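CalS11 (Micromonospora echinospora, PDB 3TOS) is a methyltransferase of calicheamicin biosynthesis, probably acting on a hydroxyl group, and binds S-adenosyl-L-homocysteine, the product left when S-adenosylmethionine gives up its methyl group. Local coordinates at residues Asp60-Gln65 with Leu185-Leu190; Val72-Gly77 with Pro172-Glu177; Asp166-Val171 with Thr196-Glu201. All coordinates share one frame; numbering follows the deposited sequence. Where two conformers were deposited one is given.

Contact 1: Asp60-Gln65 with Leu185-Leu190; sequences DALYRQ and LAYFDL. With SAH (S-adenosyl-L-homocysteine), chain O.
Helix 50-65 lies against strand 183-188 with no hydrogen bond between the segments 60-65 and 185-190, and Leu62 on its last turns points toward Leu185 and Tyr187; beyond Phe188 the strand gives way to the loop that carries Asp189 and Leu190. Leu62 divides its contacts between two neighbours on the same face of the strand. Its CB lies 4.2 Å from Leu185 CD2, while its CD1 methyl sits 3.8 Å from Tyr187 CE2, in the plane of the ring and at its edge, the two side chains crossing at about a right angle. With CG anti to the backbone N (chi1 -162°), the tyrosine presents its CD2-CE2 edge to that methyl, and its hydroxyl is hydrogen-bonded to Asp216, a residue of the glutamate and sodium sites. His83 adds an edge-to-face ring contact.

Past the strand end, Asp189 OD2 accepts a hydrogen bond from the amino group of S-adenosyl-L-homocysteine, 2.7 Å from SAH N, and Leu190 CD2 lies 3.5 Å from SAH C4 of the adenine. An alanine in place of Asp189 would probably leave that amino group without one of its acceptors and the bound glutamate without a neighbour it touches. The chemistry thus changes along the segment: apolar under the helix, acidic in the loop that follows the strand, where S-adenosyl-L-homocysteine binds, as in Rossmann-like methyltransferases, whose ligands bind at the C-terminal ends of the parallel strands.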
loop_
_atom_site.group_PDB
_atom_site.type_symbol
_atom_site.label_atom_id
_atom_site.label_comp_id
_atom_site.label_asym_id
_atom_site.label_seq_id
_atom_site.Cartn_x
_atom_site.Cartn_y
_atom_site.Cartn_z
ATOM N N ASP B 60 -22.594 9.766 -9.705
ATOM C CA ASP B 60 -22.332 8.919 -8.562
ATOM C C ASP B 60 -20.861 9.001 -8.131
ATOM O O ASP B 60 -20.569 9.037 -6.930
ATOM C CB ASP B 60 -22.717 7.447 -8.870
ATOM C CG ASP B 60 -22.351 6.521 -7.770
ATOM O OD1 ASP B 60 -23.031 6.575 -6.745
ATOM O OD2 ASP B 60 -21.433 5.694 -7.921
ATOM N N ALA B 61 -19.939 9.058 -9.099
ATOM C CA ALA B 61 -18.512 9.146 -8.778
ATOM C C ALA B 61 -18.212 10.489 -8.087
ATOM O O ALA B 61 -17.453 10.523 -7.101
ATOM C CB ALA B 61 -17.667 9.027 -10.057
ATOM N N LEU B 62 -18.802 11.588 -8.571
ATOM C CA LEU B 62 -18.570 12.891 -7.901
ATOM C C LEU B 62 -19.171 12.897 -6.494
ATOM O O LEU B 62 -18.502 13.324 -5.519
ATOM C CB LEU B 62 -19.183 14.051 -8.691
ATOM C CG LEU B 62 -18.574 14.253 -10.094
ATOM C CD1 LEU B 62 -19.367 15.374 -10.767
ATOM C CD2 LEU B 62 -17.050 14.680 -10.062
ATOM N N TYR B 63 -20.377 12.345 -6.349
ATOM C CA TYR B 63 -21.025 12.337 -5.041
ATOM C C TYR B 63 -20.209 11.508 -4.055
ATOM O O TYR B 63 -19.982 11.887 -2.902
ATOM C CB TYR B 63 -22.450 11.783 -5.162
ATOM C CG TYR B 63 -23.394 12.053 -3.981
ATOM C CD1 TYR B 63 -22.918 12.245 -2.673
ATOM C CD2 TYR B 63 -24.726 12.255 -4.190
ATOM C CE1 TYR B 63 -23.755 12.511 -1.635
ATOM C CE2 TYR B 63 -25.567 12.555 -3.131
ATOM C CZ TYR B 63 -25.111 12.597 -1.873
ATOM O OH TYR B 63 -26.010 12.892 -0.864
ATOM N N ARG B 64 -19.746 10.336 -4.493
ATOM C CA ARG B 64 -18.939 9.506 -3.598
ATOM C C ARG B 64 -17.677 10.206 -3.098
ATOM O O ARG B 64 -17.219 9.942 -2.001
ATOM C CB ARG B 64 -18.576 8.189 -4.277
ATOM C CG ARG B 64 -19.774 7.238 -4.341
ATOM C CD ARG B 64 -19.317 5.876 -4.862
ATOM N NE ARG B 64 -19.011 5.865 -6.297
ATOM C CZ ARG B 64 -17.801 5.722 -6.846
ATOM N NH1 ARG B 64 -16.706 5.647 -6.087
ATOM N NH2 ARG B 64 -17.679 5.710 -8.176
ATOM N N GLN B 65 -17.148 11.124 -3.892
ATOM C CA GLN B 65 -15.936 11.854 -3.475
ATOM C C GLN B 65 -16.166 12.890 -2.403
ATOM O O GLN B 65 -15.186 13.309 -1.768
ATOM C CB GLN B 65 -15.218 12.518 -4.668
ATOM C CG GLN B 65 -14.538 11.401 -5.518
ATOM C CD GLN B 65 -13.581 11.930 -6.583
ATOM O OE1 GLN B 65 -12.814 12.851 -6.347
ATOM N NE2 GLN B 65 -13.646 11.346 -7.770
ATOM N N LEU B 185 -20.146 20.106 -3.262
ATOM C CA LEU B 185 -20.051 19.794 -4.696
ATOM C C LEU B 185 -20.767 20.917 -5.454
ATOM O O LEU B 185 -21.926 21.224 -5.185
ATOM C CB LEU B 185 -20.686 18.407 -5.007
ATOM C CG LEU B 185 -20.883 18.017 -6.487
ATOM C CD1 LEU B 185 -19.519 17.982 -7.218
ATOM C CD2 LEU B 185 -21.604 16.677 -6.552
ATOM N N ALA B 186 -20.054 21.567 -6.364
ATOM C CA ALA B 186 -20.578 22.658 -7.201
ATOM C C ALA B 186 -20.484 22.173 -8.632
ATOM O O ALA B 186 -19.359 21.956 -9.152
ATOM C CB ALA B 186 -19.759 23.920 -7.031
ATOM N N TYR B 187 -21.660 21.886 -9.241
ATOM C CA TYR B 187 -21.725 21.359 -10.607
ATOM C C TYR B 187 -22.078 22.464 -11.592
ATOM O O TYR B 187 -23.216 22.931 -11.650
ATOM C CB TYR B 187 -22.708 20.162 -10.684
ATOM C CG TYR B 187 -22.435 19.377 -11.954
ATOM C CD1 TYR B 187 -23.059 19.714 -13.172
ATOM C CD2 TYR B 187 -21.515 18.324 -11.968
ATOM C CE1 TYR B 187 -22.722 19.056 -14.356
ATOM C CE2 TYR B 187 -21.197 17.642 -13.132
ATOM C CZ TYR B 187 -21.790 18.016 -14.313
ATOM O OH TYR B 187 -21.458 17.335 -15.476
ATOM N N PHE B 188 -21.101 22.877 -12.392
ATOM C CA PHE B 188 -21.339 23.929 -13.378
ATOM C C PHE B 188 -21.818 23.372 -14.700
ATOM O O PHE B 188 -21.069 22.682 -15.416
ATOM C CB PHE B 188 -20.014 24.686 -13.615
ATOM C CG PHE B 188 -19.697 25.639 -12.506
ATOM C CD1 PHE B 188 -19.097 25.188 -11.311
ATOM C CD2 PHE B 188 -19.975 26.973 -12.658
ATOM C CE1 PHE B 188 -18.811 26.087 -10.255
ATOM C CE2 PHE B 188 -19.690 27.873 -11.649
ATOM C CZ PHE B 188 -19.073 27.438 -10.412
ATOM N N ASP B 189 -23.028 23.726 -15.058
ATOM C CA ASP B 189 -23.604 23.307 -16.336
ATOM C C ASP B 189 -24.423 24.430 -16.966
ATOM O O ASP B 189 -25.540 24.218 -17.494
ATOM C CB ASP B 189 -24.489 22.060 -16.165
ATOM C CG ASP B 189 -24.717 21.320 -17.471
ATOM O OD1 ASP B 189 -24.147 21.728 -18.493
ATOM O OD2 ASP B 189 -25.476 20.317 -17.459
ATOM N N LEU B 190 -23.849 25.637 -16.962
ATOM C CA LEU B 190 -24.533 26.800 -17.548
ATOM C C LEU B 190 -24.115 27.052 -18.964
ATOM O O LEU B 190 -24.789 27.849 -19.657
ATOM C CB LEU B 190 -24.176 28.083 -16.755
ATOM C CG LEU B 190 -24.466 28.081 -15.251
ATOM C CD1 LEU B 190 -23.542 29.117 -14.585
ATOM C CD2 LEU B 190 -25.928 28.509 -15.055
HETATM N N SAH O . -27.872 20.004 -16.160
HETATM C CA SAH O . -28.885 19.837 -17.252
HETATM C CB SAH O . -28.542 20.619 -18.509
HETATM C CG SAH O . -28.566 22.144 -18.272
HETATM S SD SAH O . -28.661 22.989 -19.837
HETATM C C SAH O . -28.920 18.346 -17.582
HETATM O O SAH O . -29.729 17.905 -18.454
HETATM O OXT SAH O . -28.252 17.532 -16.933
HETATM C "C5'" SAH O . -28.032 24.630 -19.448
HETATM C "C4'" SAH O . -28.917 25.431 -18.434
HETATM O "O4'" SAH O . -28.177 26.575 -17.986
HETATM C "C3'" SAH O . -30.162 25.971 -19.154
HETATM O "O3'" SAH O . -31.363 25.411 -18.566
HETATM C "C2'" SAH O . -30.027 27.474 -18.979
HETATM O "O2'" SAH O . -31.269 28.181 -18.786
HETATM C "C1'" SAH O . -29.120 27.576 -17.730
HETATM N N9 SAH O . -28.415 28.880 -17.655
HETATM C C8 SAH O . -27.484 29.378 -18.511
HETATM N N7 SAH O . -27.185 30.627 -18.072
HETATM C C5 SAH O . -27.916 30.924 -16.978
HETATM C C6 SAH O . -28.025 32.082 -16.084
HETATM N N6 SAH O . -27.324 33.210 -16.343
HETATM N N1 SAH O . -28.885 31.963 -15.041
HETATM C C2 SAH O . -29.599 30.820 -14.808
HETATM N N3 SAH O . -29.601 29.743 -15.625
HETATM C C4 SAH O . -28.711 29.765 -16.679
#

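Contact 2: Val72-Gly77 with Pro172-Glu177; sequences VIMEFG and PRYLAE. With SAH (S-adenosyl-L-homocysteine), chain O.
Met74, present as selenomethionine, points out from strand 72-76 at Tyr174 of helix 167-177, and its terminal methyl does all the touching. The chain runs extended beyond CG (chi2 -175°), so that the methionine chain and the tyrosine ring together span the 11.1 Å between Met74 CA and Tyr174 CA. The two side chains meet at a slant, with Met74 CE 3.6 Å from Tyr174 CE2. The same methyl lies 4.2 Å from Leu175 CD2, a branch whose end swings closer than the start of its side chain would suggest. One methyl therefore fills the angle between two successive helix residues. Tyr174 keeps its polar end away from this apolar meeting: its OH is hydrogen-bonded to Arg102.

Just past the C-terminal end of the strand, Gly77 O accepts a hydrogen bond from SAH N at 2.8 Å. The backbone angles of Gly77 (phi 106°, psi 95°) call for glycine, and a CB there would also crowd the ribose oxygen.

Strand 72-76 lies in the middle of the parallel part of the sheet, between strands 103-107 and 183-188. Helix 167-177 packs over one face of it, where Met74 also touches Ile183 and Leu175 reaches Ala202 of helix 193-203; Ile73 faces helix 82-94.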
loop_
_atom_site.group_PDB
_atom_site.type_symbol
_atom_site.label_atom_id
_atom_site.label_comp_id
_atom_site.label_asym_id
_atom_site.label_seq_id
_atom_site.Cartn_x
_atom_site.Cartn_y
_atom_site.Cartn_z
ATOM N N VAL B 72 -23.378 21.356 1.087
ATOM C CA VAL B 72 -24.484 21.159 0.131
ATOM C C VAL B 72 -23.973 20.827 -1.259
ATOM O O VAL B 72 -22.787 20.908 -1.565
ATOM C CB VAL B 72 -25.420 22.401 0.082
ATOM C CG1 VAL B 72 -25.834 22.840 1.525
ATOM C CG2 VAL B 72 -24.710 23.563 -0.599
ATOM N N ILE B 73 -24.913 20.385 -2.087
ATOM C CA ILE B 73 -24.710 20.105 -3.525
ATOM C C ILE B 73 -25.466 21.194 -4.279
ATOM O O ILE B 73 -26.672 21.424 -4.008
ATOM C CB ILE B 73 -25.289 18.701 -3.921
ATOM C CG1 ILE B 73 -24.510 17.620 -3.165
ATOM C CG2 ILE B 73 -25.160 18.510 -5.463
ATOM C CD1 ILE B 73 -25.188 16.209 -3.306
HETATM N N MSE B 74 -24.741 21.894 -5.160
HETATM C CA MSE B 74 -25.348 22.910 -6.030
HETATM C C MSE B 74 -25.168 22.562 -7.485
HETATM O O MSE B 74 -24.064 22.149 -7.874
HETATM C CB MSE B 74 -24.717 24.285 -5.768
HETATM C CG MSE B 74 -25.028 24.799 -4.365
HETATM SE SE MSE B 74 -24.299 26.608 -4.253
HETATM C CE MSE B 74 -25.223 27.030 -2.637
ATOM N N GLU B 75 -26.232 22.712 -8.304
ATOM C CA GLU B 75 -26.100 22.590 -9.764
ATOM C C GLU B 75 -26.483 23.919 -10.339
ATOM O O GLU B 75 -27.530 24.452 -9.997
ATOM C CB GLU B 75 -26.971 21.480 -10.375
ATOM C CG GLU B 75 -26.686 21.450 -11.914
ATOM C CD GLU B 75 -27.412 20.347 -12.634
ATOM O OE1 GLU B 75 -28.617 20.102 -12.324
ATOM O OE2 GLU B 75 -26.798 19.757 -13.524
ATOM N N PHE B 76 -25.607 24.485 -11.161
ATOM C CA PHE B 76 -25.914 25.717 -11.877
ATOM C C PHE B 76 -26.220 25.295 -13.320
ATOM O O PHE B 76 -25.316 24.930 -14.104
ATOM C CB PHE B 76 -24.719 26.660 -11.816
ATOM C CG PHE B 76 -24.160 26.787 -10.416
ATOM C CD1 PHE B 76 -24.887 27.433 -9.412
ATOM C CD2 PHE B 76 -22.910 26.221 -10.106
ATOM C CE1 PHE B 76 -24.350 27.508 -8.073
ATOM C CE2 PHE B 76 -22.409 26.243 -8.796
ATOM C CZ PHE B 76 -23.133 26.937 -7.779
ATOM N N GLY B 77 -27.506 25.332 -13.664
ATOM C CA GLY B 77 -27.959 24.889 -15.009
ATOM C C GLY B 77 -28.642 23.546 -14.815
ATOM O O GLY B 77 -27.982 22.498 -14.819
ATOM N N PRO B 172 -25.519 34.927 -5.536
ATOM C CA PRO B 172 -25.138 35.812 -4.406
ATOM C C PRO B 172 -26.270 35.980 -3.374
ATOM O O PRO B 172 -25.986 36.006 -2.179
ATOM C CB PRO B 172 -24.852 37.144 -5.125
ATOM C CG PRO B 172 -24.257 36.653 -6.473
ATOM C CD PRO B 172 -25.200 35.534 -6.840
ATOM N N ARG B 173 -27.522 36.074 -3.827
ATOM C CA ARG B 173 -28.653 36.240 -2.919
ATOM C C ARG B 173 -28.828 35.008 -2.032
ATOM O O ARG B 173 -29.003 35.132 -0.802
ATOM C CB ARG B 173 -29.933 36.552 -3.731
ATOM C CG ARG B 173 -31.220 36.651 -2.869
ATOM C CD ARG B 173 -32.480 36.934 -3.742
ATOM N NE ARG B 173 -32.275 38.147 -4.537
ATOM C CZ ARG B 173 -32.227 38.238 -5.880
ATOM N NH1 ARG B 173 -31.978 39.427 -6.418
ATOM N NH2 ARG B 173 -32.418 37.179 -6.691
ATOM N N TYR B 174 -28.796 33.823 -2.650
ATOM C CA TYR B 174 -28.918 32.559 -1.899
ATOM C C TYR B 174 -27.833 32.485 -0.839
ATOM O O TYR B 174 -28.070 32.154 0.320
ATOM C CB TYR B 174 -28.841 31.328 -2.853
ATOM C CG TYR B 174 -28.952 30.035 -2.061
ATOM C CD1 TYR B 174 -30.144 29.471 -1.802
ATOM C CD2 TYR B 174 -27.812 29.500 -1.444
ATOM C CE1 TYR B 174 -30.220 28.293 -1.063
ATOM C CE2 TYR B 174 -27.841 28.398 -0.657
ATOM C CZ TYR B 174 -29.064 27.782 -0.458
ATOM O OH TYR B 174 -29.135 26.701 0.374
ATOM N N LEU B 175 -26.614 32.810 -1.242
ATOM C CA LEU B 175 -25.519 32.714 -0.278
ATOM C C LEU B 175 -25.680 33.728 0.881
ATOM O O LEU B 175 -25.404 33.417 2.061
ATOM C CB LEU B 175 -24.172 32.869 -0.998
ATOM C CG LEU B 175 -23.795 31.735 -1.961
ATOM C CD1 LEU B 175 -22.638 32.189 -2.873
ATOM C CD2 LEU B 175 -23.483 30.542 -1.126
ATOM N N ALA B 176 -26.112 34.943 0.561
ATOM C CA ALA B 176 -26.329 35.964 1.604
ATOM C C ALA B 176 -27.395 35.536 2.600
ATOM O O ALA B 176 -27.248 35.815 3.809
ATOM C CB ALA B 176 -26.689 37.288 0.995
ATOM N N GLU B 177 -28.424 34.842 2.098
ATOM C CA GLU B 177 -29.514 34.318 2.937
ATOM C C GLU B 177 -29.150 33.048 3.690
ATOM O O GLU B 177 -29.874 32.680 4.598
ATOM C CB GLU B 177 -30.774 34.079 2.075
ATOM C CG GLU B 177 -31.342 35.413 1.534
ATOM C CD GLU B 177 -32.488 35.214 0.495
ATOM O OE1 GLU B 177 -32.850 34.054 0.200
ATOM O OE2 GLU B 177 -33.018 36.196 -0.080
HETATM N N SAH O . -27.872 20.004 -16.160
HETATM C CA SAH O . -28.885 19.837 -17.252
HETATM C CB SAH O . -28.542 20.619 -18.509
HETATM C CG SAH O . -28.566 22.144 -18.272
HETATM S SD SAH O . -28.661 22.989 -19.837
HETATM C C SAH O . -28.920 18.346 -17.582
HETATM O O SAH O . -29.729 17.905 -18.454
HETATM O OXT SAH O . -28.252 17.532 -16.933
HETATM C "C5'" SAH O . -28.032 24.630 -19.448
HETATM C "C4'" SAH O . -28.917 25.431 -18.434
HETATM O "O4'" SAH O . -28.177 26.575 -17.986
HETATM C "C3'" SAH O . -30.162 25.971 -19.154
HETATM O "O3'" SAH O . -31.363 25.411 -18.566
HETATM C "C2'" SAH O . -30.027 27.474 -18.979
HETATM O "O2'" SAH O . -31.269 28.181 -18.786
HETATM C "C1'" SAH O . -29.120 27.576 -17.730
HETATM N N9 SAH O . -28.415 28.880 -17.655
HETATM C C8 SAH O . -27.484 29.378 -18.511
HETATM N N7 SAH O . -27.185 30.627 -18.072
HETATM C C5 SAH O . -27.916 30.924 -16.978
HETATM C C6 SAH O . -28.025 32.082 -16.084
HETATM N N6 SAH O . -27.324 33.210 -16.343
HETATM N N1 SAH O . -28.885 31.963 -15.041
HETATM C C2 SAH O . -29.599 30.820 -14.808
HETATM N N3 SAH O . -29.601 29.743 -15.625
HETATM C C4 SAH O . -28.711 29.765 -16.679
#

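Contact 3: Asp166-Val171 with Thr196-Glu201; sequences DVRETV and TKAVLE. With SAH (S-adenosyl-L-homocysteine), chain O.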
loop_
_atom_site.group_PDB
_atom_site.type_symbol
_atom_site.label_atom_id
_atom_site.label_comp_id
_atom_site.label_asym_id
_atom_site.label_seq_id
_atom_site.Cartn_x
_atom_site.Cartn_y
_atom_site.Cartn_z
ATOM N N ASP B 166 -31.751 34.502 -12.906
ATOM C CA ASP B 166 -30.383 34.579 -13.430
ATOM C C ASP B 166 -29.395 34.402 -12.306
ATOM O O ASP B 166 -29.458 35.138 -11.315
ATOM C CB ASP B 166 -30.251 35.954 -14.059
ATOM C CG ASP B 166 -28.975 36.142 -14.782
ATOM O OD1 ASP B 166 -27.949 35.516 -14.469
ATOM O OD2 ASP B 166 -28.996 36.897 -15.758
ATOM N N VAL B 167 -28.503 33.410 -12.427
ATOM C CA VAL B 167 -27.494 33.094 -11.369
ATOM C C VAL B 167 -26.651 34.271 -10.976
ATOM O O VAL B 167 -26.139 34.315 -9.836
ATOM C CB VAL B 167 -26.576 31.880 -11.694
ATOM C CG1 VAL B 167 -27.398 30.546 -11.730
ATOM C CG2 VAL B 167 -25.789 32.099 -12.979
ATOM N N ARG B 168 -26.461 35.229 -11.865
ATOM C CA ARG B 168 -25.688 36.434 -11.505
ATOM C C ARG B 168 -26.292 37.153 -10.305
ATOM O O ARG B 168 -25.575 37.774 -9.492
ATOM C CB ARG B 168 -25.554 37.387 -12.696
ATOM C CG ARG B 168 -24.686 36.771 -13.781
ATOM C CD ARG B 168 -24.649 37.585 -15.056
ATOM N NE ARG B 168 -25.833 37.295 -15.831
ATOM C CZ ARG B 168 -25.934 37.469 -17.141
ATOM N NH1 ARG B 168 -24.904 37.910 -17.866
ATOM N NH2 ARG B 168 -27.065 37.178 -17.720
ATOM N N GLU B 169 -27.616 37.037 -10.180
ATOM C CA GLU B 169 -28.338 37.634 -9.019
ATOM C C GLU B 169 -28.671 36.606 -7.944
ATOM O O GLU B 169 -28.562 36.870 -6.715
ATOM C CB GLU B 169 -29.611 38.338 -9.510
ATOM C CG GLU B 169 -29.358 39.687 -10.179
ATOM C CD GLU B 169 -28.576 39.672 -11.540
ATOM O OE1 GLU B 169 -29.044 39.105 -12.570
ATOM O OE2 GLU B 169 -27.495 40.312 -11.590
ATOM N N THR B 170 -29.147 35.431 -8.389
ATOM C CA THR B 170 -29.761 34.504 -7.436
ATOM C C THR B 170 -28.711 33.747 -6.630
ATOM O O THR B 170 -29.007 33.324 -5.530
ATOM C CB THR B 170 -30.649 33.482 -8.139
ATOM O OG1 THR B 170 -29.844 32.712 -9.028
ATOM C CG2 THR B 170 -31.768 34.154 -8.935
ATOM N N VAL B 171 -27.487 33.531 -7.166
ATOM C CA VAL B 171 -26.468 32.795 -6.393
ATOM C C VAL B 171 -25.910 33.649 -5.256
ATOM O O VAL B 171 -25.915 33.232 -4.120
ATOM C CB VAL B 171 -25.352 32.135 -7.293
ATOM C CG1 VAL B 171 -24.186 31.574 -6.408
ATOM C CG2 VAL B 171 -26.003 30.984 -8.105
ATOM N N THR B 196 -21.001 31.741 -15.611
ATOM C CA THR B 196 -19.986 30.868 -15.012
ATOM C C THR B 196 -18.992 31.667 -14.168
ATOM O O THR B 196 -18.658 31.243 -13.060
ATOM C CB THR B 196 -19.271 30.012 -16.071
ATOM O OG1 THR B 196 -20.265 29.213 -16.757
ATOM C CG2 THR B 196 -18.191 29.102 -15.439
ATOM N N LYS B 197 -18.437 32.699 -14.755
ATOM C CA LYS B 197 -17.489 33.564 -14.068
ATOM C C LYS B 197 -18.071 34.152 -12.789
ATOM O O LYS B 197 -17.416 34.100 -11.742
ATOM C CB LYS B 197 -17.054 34.717 -15.010
ATOM C CG LYS B 197 -15.968 35.649 -14.360
ATOM C CD LYS B 197 -15.542 36.703 -15.390
ATOM C CE LYS B 197 -14.353 37.547 -14.902
ATOM N NZ LYS B 197 -14.825 38.486 -13.894
ATOM N N ALA B 198 -19.280 34.694 -12.881
ATOM C CA ALA B 198 -19.916 35.282 -11.694
ATOM C C ALA B 198 -20.119 34.248 -10.579
ATOM O O ALA B 198 -19.966 34.579 -9.388
ATOM C CB ALA B 198 -21.286 35.874 -12.093
ATOM N N VAL B 199 -20.523 33.030 -10.948
ATOM C CA VAL B 199 -20.812 32.066 -9.923
ATOM C C VAL B 199 -19.529 31.529 -9.335
ATOM O O VAL B 199 -19.442 31.338 -8.129
ATOM C CB VAL B 199 -21.680 30.933 -10.489
ATOM C CG1 VAL B 199 -21.740 29.773 -9.480
ATOM C CG2 VAL B 199 -23.094 31.462 -10.795
ATOM N N LEU B 200 -18.486 31.333 -10.151
ATOM C CA LEU B 200 -17.209 30.891 -9.592
ATOM C C LEU B 200 -16.735 31.896 -8.558
ATOM O O LEU B 200 -16.242 31.524 -7.476
ATOM C CB LEU B 200 -16.132 30.811 -10.698
ATOM C CG LEU B 200 -16.082 29.533 -11.491
ATOM C CD1 LEU B 200 -15.116 29.801 -12.689
ATOM C CD2 LEU B 200 -15.595 28.330 -10.605
ATOM N N GLU B 201 -16.851 33.177 -8.888
ATOM C CA GLU B 201 -16.401 34.250 -7.920
ATOM C C GLU B 201 -17.222 34.208 -6.604
ATOM O O GLU B 201 -16.658 34.369 -5.494
ATOM C CB GLU B 201 -16.519 35.621 -8.601
ATOM C CG GLU B 201 -15.459 35.824 -9.631
ATOM C CD GLU B 201 -15.775 36.905 -10.637
ATOM O OE1 GLU B 201 -16.933 37.381 -10.712
ATOM O OE2 GLU B 201 -14.842 37.247 -11.419
HETATM N N SAH O . -27.872 20.004 -16.160
HETATM C CA SAH O . -28.885 19.837 -17.252
HETATM C CB SAH O . -28.542 20.619 -18.509
HETATM C CG SAH O . -28.566 22.144 -18.272
HETATM S SD SAH O . -28.661 22.989 -19.837
HETATM C C SAH O . -28.920 18.346 -17.582
HETATM O O SAH O . -29.729 17.905 -18.454
HETATM O OXT SAH O . -28.252 17.532 -16.933
HETATM C "C5'" SAH O . -28.032 24.630 -19.448
HETATM C "C4'" SAH O . -28.917 25.431 -18.434
HETATM O "O4'" SAH O . -28.177 26.575 -17.986
HETATM C "C3'" SAH O . -30.162 25.971 -19.154
HETATM O "O3'" SAH O . -31.363 25.411 -18.566
HETATM C "C2'" SAH O . -30.027 27.474 -18.979
HETATM O "O2'" SAH O . -31.269 28.181 -18.786
HETATM C "C1'" SAH O . -29.120 27.576 -17.730
HETATM N N9 SAH O . -28.415 28.880 -17.655
HETATM C C8 SAH O . -27.484 29.378 -18.511
HETATM N N7 SAH O . -27.185 30.627 -18.072
HETATM C C5 SAH O . -27.916 30.924 -16.978
HETATM C C6 SAH O . -28.025 32.082 -16.084
HETATM N N6 SAH O . -27.324 33.210 -16.343
HETATM N N1 SAH O . -28.885 31.963 -15.041
HETATM C C2 SAH O . -29.599 30.820 -14.808
HETATM N N3 SAH O . -29.601 29.743 -15.625
HETATM C C4 SAH O . -28.711 29.765 -16.679
#
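Val199 is the tight centre of this contact, its CG2 methyl packed 3.5 Å from Val167 CG2 and 4.0 Å from Val171 CG2. It crosses both valines at about a right angle, entering between residues one helical turn apart. Val167 reaches it with CG2, the branch held between its own backbone N and carbonyl carbon; CG1 is turned instead to the adenine, 3.8 Å from SAH C2. All three valines are buried.

Against these three buried side chains, the outer side offers a single methyl-to-methylene contact between partly exposed residues. There Ala198 CB rests against the aliphatic Arg168 CG at 3.9 Å, and beyond that the chain bends at chi3 (-81°) to bring the guanidinium back to Asp166. NE and NH2 grip the carboxylate side-on, with Arg168 NH2 2.8 Å from Asp166 OD2, while Asp166 OD1 also caps the helix by accepting from Arg168 N. Asp114 and Glu194 are further salt-bridge partners of the arginine. Fixed in this way, Asp166 OD1 receives SAH N6 at 3.0 Å, and Val167 N donates to SAH N1, also at 3.0 Å, so the helix start reads the adenine edge.

The axes of 167-171 and 196-201 run nearly parallel, approaching to 9.1 Å with a crossing angle of -19°. Beneath them lie strands 103-107 and 183-188, where Phe106 touches Val167 and Val171, and Phe188 touches Val199; helix 225-233 flanks Thr196.

Contacts 1 and 2 each put a helix on the same Rossmann-like sheet, with strands 72-76 and 183-188 side by side in it, while contact 3 joins two helices packed against it. Contacts 2 and 3 both use helix 167-177 and have centres 9 Å apart; contact 1 is about 14 Å from contact 2 and 17 Å from contact 3, centre to centre. Along the chain come helix 50-65, strand 72-76, helix 167-177, strand 183-188 and helix 193-203, so contact 2 falls within the span of contact 1, while contact 3 interleaves with both. Phe76 and Phe188 reach from the sheet to Val199, tying the layers together. All three touch the same S-adenosyl-L-homocysteine: contacts 1 and 2 hold its amino group, contacts 1 and 3 its adenine.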